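Local structure of glycoside hydrolase family 16 protein (Akkermansia muciniphila, 6T2N) at residues K156-I160 with E281-K285; T85-K91 with H105-N111. The protein probably acts as an endo-acting O-glycanase, hydrolysing internal beta-galactosidic linkages in mucin glycans in the human gut. One frame throughout, in Å; residues are numbered along the deposited sequence.

Contact 1. Residues K156-I160 with E281-K285; sequences KTKGI and EKAPK
E281 and K158 cross at about a right angle, and the carboxylate of E281 lies against the lysine's aliphatic shaft rather than its charged end: OE1 is nearest CG, while OE2 stands 4.6 Å from NZ. Placing CG of K158 anti to its backbone N (chi1 -157°) carries that shaft across the E281 carboxylate. With only an alanine at E281, the K158 methylenes would probably lose their cover on this side, and the ammonium a nearby negative charge. The carbonyl O of E281 meets the bare CA of G159 at 3.1 Å, a CA-H...O contact. K282 contributes backbone: its O accepts a weak hydrogen bond from K158 NZ at 3.2 Å, whereas its own NZ hydrogen-bonds G81 O. The partner is a type II beta turn, T157 to I160, with G159 at the third position with phi 100°; it lies in the loop between strands 146-153 and 160-168, which belong to the two different sheets of the GH16 beta-sandwich. A283 follows, its CA 3.5 Å from K158 O in a second CA-H...O contact; that oxygen is also hydrogen-bonded by Y290 OH. At P284, ring atom CD packs 4.1 Å from the same K158 O.

Contact 2. Residues T85-K91 with H105-N111; sequences TYTGRPK and HFEKFAN
R89, K91 and E107 form a salt-bridge network beside two short strands of the mixed sheet, 85-86 and 109-110. R89 grips the carboxylate end-on: NH2 reaches E107 OE1 at 3.0 Å, nearly straight at 164° and in the guanidinium plane, though it comes in above the carboxylate plane; NH1 meets OE2 on its syn side at 3.2 Å. Within its own segment R89 NE donates to T87 OG1 at 2.9 Å, and N92 OD1 binds both that hydroxyl and NH2, so the guanidinium's rotation is fixed from several directions. One face of it lies over F109 CE2, an off-centre cation-pi contact with CZ 4.5 Å from the ring centroid. The methyls T85 CG2 and T87 CG2 touch the same ring near CD1 and CE1. K91 also bridges to E107 OE1, but its NZ is less surely placed. With CG anti to the backbone N (chi1 177°), the extended K91 chain runs across H105, CE sitting 3.6 Å from the ring centroid over its face, while H105 NE2 donates to K91 O at 2.8 Å. Behind the network lies strand 127-136, which pairs parallel with 85-86 and antiparallel with 109-110 and supplies T131 OG1 to E107 OE1.

How the contacts relate
Contact 2 closes before contact 1 opens along the chain, and they lie about 16 Å apart, centre to centre, on the same side of the protein's centre. They touch directly where K285 of contact 1 packs against F106 of contact 2. Y130 on strand 127-136 ties them further: its hydroxyl bonds P284 O, its ring meets F106 edge-to-face and its backbone bonds T85. The residues just ahead of strand 85-86 also reach contact 1, G81 through K282 and Q83 through A283. Contact 2 includes two short strands of the mixed sheet, 85-86 and 109-110, whereas both segments of contact 1 lie in loops, so the two contacts meet at one end of the sandwich, where loops pass between the sheets.

Contact 1. Residues K156-I160 with E281-K285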
# COMPACT_ATOMS: atom_id res chain seq x y z
N LYS A 156 5.27 -11.39 12.01
CA LYS A 156 5.73 -10.72 13.26
C LYS A 156 7.15 -11.22 13.56
O LYS A 156 7.29 -12.42 13.91
CB LYS A 156 4.76 -10.99 14.42
CG LYS A 156 5.31 -10.64 15.80
CD LYS A 156 4.37 -10.92 16.93
CE LYS A 156 4.69 -10.04 18.12
NZ LYS A 156 4.27 -10.67 19.39
N THR A 157 8.11 -10.31 13.40
CA THR A 157 9.56 -10.46 13.69
C THR A 157 10.18 -9.05 13.69
O THR A 157 9.54 -8.08 13.19
CB THR A 157 10.19 -11.44 12.69
OG1 THR A 157 11.35 -12.06 13.24
CG2 THR A 157 10.53 -10.78 11.38
N LYS A 158 11.39 -8.91 14.23
CA LYS A 158 12.17 -7.64 14.27
C LYS A 158 12.42 -7.16 12.83
O LYS A 158 13.00 -7.87 12.03
CB LYS A 158 13.48 -7.86 15.05
CG LYS A 158 14.14 -6.63 15.65
CD LYS A 158 15.00 -6.98 16.85
CE LYS A 158 15.76 -5.80 17.43
NZ LYS A 158 16.45 -5.00 16.38
N GLY A 159 11.91 -5.98 12.52
CA GLY A 159 12.31 -5.17 11.36
C GLY A 159 11.35 -5.30 10.19
O GLY A 159 11.46 -4.49 9.24
N ILE A 160 10.43 -6.27 10.26
CA ILE A 160 9.40 -6.45 9.19
C ILE A 160 8.47 -5.23 9.16
O ILE A 160 8.11 -4.68 10.23
CB ILE A 160 8.64 -7.78 9.36
CG1 ILE A 160 8.06 -8.20 8.02
CG2 ILE A 160 7.60 -7.75 10.46
CD1 ILE A 160 9.14 -8.39 6.98
N GLU A 281 12.93 -0.52 14.00
CA GLU A 281 13.88 -1.61 14.29
C GLU A 281 14.48 -2.14 12.98
O GLU A 281 13.76 -2.50 12.02
CB GLU A 281 13.15 -2.75 15.03
CG GLU A 281 13.24 -2.65 16.54
CD GLU A 281 12.47 -3.75 17.23
OE1 GLU A 281 11.83 -4.54 16.51
OE2 GLU A 281 12.48 -3.79 18.46
N LYS A 282 15.78 -2.29 12.94
CA LYS A 282 16.39 -2.96 11.77
C LYS A 282 16.37 -4.47 12.06
O LYS A 282 16.37 -4.88 13.21
CB LYS A 282 17.70 -2.22 11.46
CG LYS A 282 17.50 -0.70 11.32
CD LYS A 282 17.65 -0.12 9.92
CE LYS A 282 19.07 -0.35 9.39
NZ LYS A 282 19.34 0.18 8.03
N ALA A 283 16.17 -5.28 11.04
CA ALA A 283 16.20 -6.75 11.14
C ALA A 283 17.61 -7.23 11.54
O ALA A 283 18.59 -6.56 11.29
CB ALA A 283 15.77 -7.28 9.81
N PRO A 284 17.80 -8.39 12.21
CA PRO A 284 19.13 -8.71 12.75
C PRO A 284 20.22 -8.88 11.68
O PRO A 284 19.89 -9.30 10.64
CB PRO A 284 18.90 -10.04 13.47
CG PRO A 284 17.40 -10.05 13.76
CD PRO A 284 16.78 -9.40 12.54
N LYS A 285 21.47 -8.55 11.99
CA LYS A 285 22.62 -8.64 11.05
C LYS A 285 22.69 -10.07 10.49
O LYS A 285 23.11 -10.22 9.34
CB LYS A 285 23.94 -8.26 11.75
CG LYS A 285 24.92 -7.52 10.84
CD LYS A 285 26.42 -7.63 11.14
CE LYS A 285 27.25 -7.07 10.00
NZ LYS A 285 28.62 -6.70 10.43

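Contact 2. Residues T85-K91 with H105-N111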
# COMPACT_ATOMS: atom_id res chain seq x y z
N THR A 85 15.97 -5.79 -0.85
CA THR A 85 15.77 -5.63 -2.32
C THR A 85 14.59 -6.52 -2.74
O THR A 85 14.34 -7.53 -2.08
CB THR A 85 17.04 -5.93 -3.11
OG1 THR A 85 16.82 -5.49 -4.45
CG2 THR A 85 17.39 -7.39 -3.15
N TYR A 86 13.85 -6.12 -3.77
CA TYR A 86 12.51 -6.66 -4.12
C TYR A 86 12.62 -7.57 -5.35
O TYR A 86 13.22 -7.13 -6.35
CB TYR A 86 11.55 -5.49 -4.40
CG TYR A 86 10.90 -4.83 -3.20
CD1 TYR A 86 10.46 -5.57 -2.12
CD2 TYR A 86 10.62 -3.49 -3.21
CE1 TYR A 86 9.85 -4.98 -1.04
CE2 TYR A 86 10.01 -2.87 -2.14
CZ TYR A 86 9.63 -3.62 -1.05
OH TYR A 86 9.03 -3.00 0.02
N THR A 87 12.02 -8.77 -5.36
CA THR A 87 12.18 -9.68 -6.54
C THR A 87 10.88 -10.37 -6.93
O THR A 87 10.06 -10.60 -6.06
CB THR A 87 13.23 -10.78 -6.37
OG1 THR A 87 12.51 -11.88 -5.79
CG2 THR A 87 14.44 -10.36 -5.56
N GLY A 88 10.77 -10.74 -8.21
CA GLY A 88 9.53 -11.29 -8.78
C GLY A 88 9.52 -12.80 -8.68
O GLY A 88 8.50 -13.38 -9.12
N ARG A 89 10.63 -13.34 -8.15
CA ARG A 89 11.00 -14.76 -7.88
C ARG A 89 9.99 -15.39 -6.95
O ARG A 89 9.59 -14.78 -5.99
CB ARG A 89 12.34 -14.83 -7.14
CG ARG A 89 13.56 -14.38 -7.94
CD ARG A 89 14.83 -14.43 -7.12
NE ARG A 89 14.64 -13.92 -5.77
CZ ARG A 89 15.20 -14.40 -4.65
NH1 ARG A 89 16.00 -15.45 -4.67
NH2 ARG A 89 14.94 -13.82 -3.49
N PRO A 90 9.53 -16.64 -7.14
CA PRO A 90 8.40 -17.08 -6.30
C PRO A 90 8.93 -17.10 -4.78
O PRO A 90 8.30 -17.61 -3.82
CB PRO A 90 8.21 -18.51 -6.89
CG PRO A 90 8.71 -18.37 -8.33
CD PRO A 90 9.99 -17.59 -8.16
N LYS A 91 10.14 -17.08 -4.57
CA LYS A 91 10.89 -17.24 -3.25
C LYS A 91 10.26 -16.20 -2.36
O LYS A 91 9.93 -16.60 -1.20
CB LYS A 91 12.43 -17.16 -3.36
CG LYS A 91 13.19 -17.26 -2.03
CD LYS A 91 14.73 -17.30 -2.11
CE LYS A 91 15.34 -17.71 -0.78
NZ LYS A 91 16.71 -17.18 -0.61
N HIS A 105 13.22 -12.97 3.14
CA HIS A 105 14.33 -13.92 3.37
C HIS A 105 15.58 -13.10 3.65
O HIS A 105 15.92 -12.29 2.77
CB HIS A 105 14.64 -14.79 2.14
CG HIS A 105 13.56 -15.70 1.73
ND1 HIS A 105 13.41 -16.92 2.30
CD2 HIS A 105 12.57 -15.57 0.81
CE1 HIS A 105 12.37 -17.52 1.75
NE2 HIS A 105 11.85 -16.72 0.83
N PHE A 106 16.24 -13.34 4.78
CA PHE A 106 17.63 -12.92 5.02
C PHE A 106 18.50 -13.60 3.94
O PHE A 106 18.67 -14.78 4.02
CB PHE A 106 18.05 -13.28 6.43
CG PHE A 106 19.50 -13.03 6.67
CD1 PHE A 106 19.94 -11.75 6.95
CD2 PHE A 106 20.44 -14.05 6.55
CE1 PHE A 106 21.29 -11.50 7.15
CE2 PHE A 106 21.79 -13.80 6.74
CZ PHE A 106 22.21 -12.52 7.03
N GLU A 107 18.98 -12.86 2.94
CA GLU A 107 19.65 -13.44 1.75
C GLU A 107 20.30 -12.29 0.95
O GLU A 107 19.59 -11.44 0.38
CB GLU A 107 18.65 -14.25 0.93
CG GLU A 107 18.95 -14.20 -0.54
CD GLU A 107 17.90 -14.83 -1.44
OE1 GLU A 107 16.68 -14.68 -1.15
OE2 GLU A 107 18.28 -15.42 -2.44
N LYS A 108 21.62 -12.23 0.93
CA LYS A 108 22.35 -11.16 0.22
C LYS A 108 22.06 -11.33 -1.26
O LYS A 108 22.23 -12.44 -1.77
CB LYS A 108 23.84 -11.25 0.51
CG LYS A 108 24.71 -10.23 -0.19
CD LYS A 108 26.12 -10.34 0.29
CE LYS A 108 27.09 -9.50 -0.50
NZ LYS A 108 28.48 -9.88 -0.17
N PHE A 109 21.68 -10.25 -1.93
CA PHE A 109 21.13 -10.32 -3.30
C PHE A 109 21.34 -8.98 -3.99
O PHE A 109 21.17 -7.94 -3.34
CB PHE A 109 19.65 -10.72 -3.24
CG PHE A 109 19.02 -11.11 -4.55
CD1 PHE A 109 18.42 -10.17 -5.35
CD2 PHE A 109 18.99 -12.44 -4.96
CE1 PHE A 109 17.79 -10.53 -6.54
CE2 PHE A 109 18.37 -12.80 -6.15
CZ PHE A 109 17.74 -11.84 -6.93
N ALA A 110 21.76 -9.01 -5.26
CA ALA A 110 22.18 -7.81 -6.00
C ALA A 110 20.95 -6.93 -6.27
O ALA A 110 19.87 -7.49 -6.51
CB ALA A 110 22.90 -8.20 -7.25
N ASN A 111 21.12 -5.61 -6.13
CA ASN A 111 20.09 -4.57 -6.37
C ASN A 111 19.99 -4.30 -7.89
O ASN A 111 20.86 -3.60 -8.42
CB ASN A 111 20.47 -3.38 -5.47
CG ASN A 111 19.84 -2.04 -5.80
OD1 ASN A 111 18.72 -1.97 -6.35
ND2 ASN A 111 20.55 -0.97 -5.44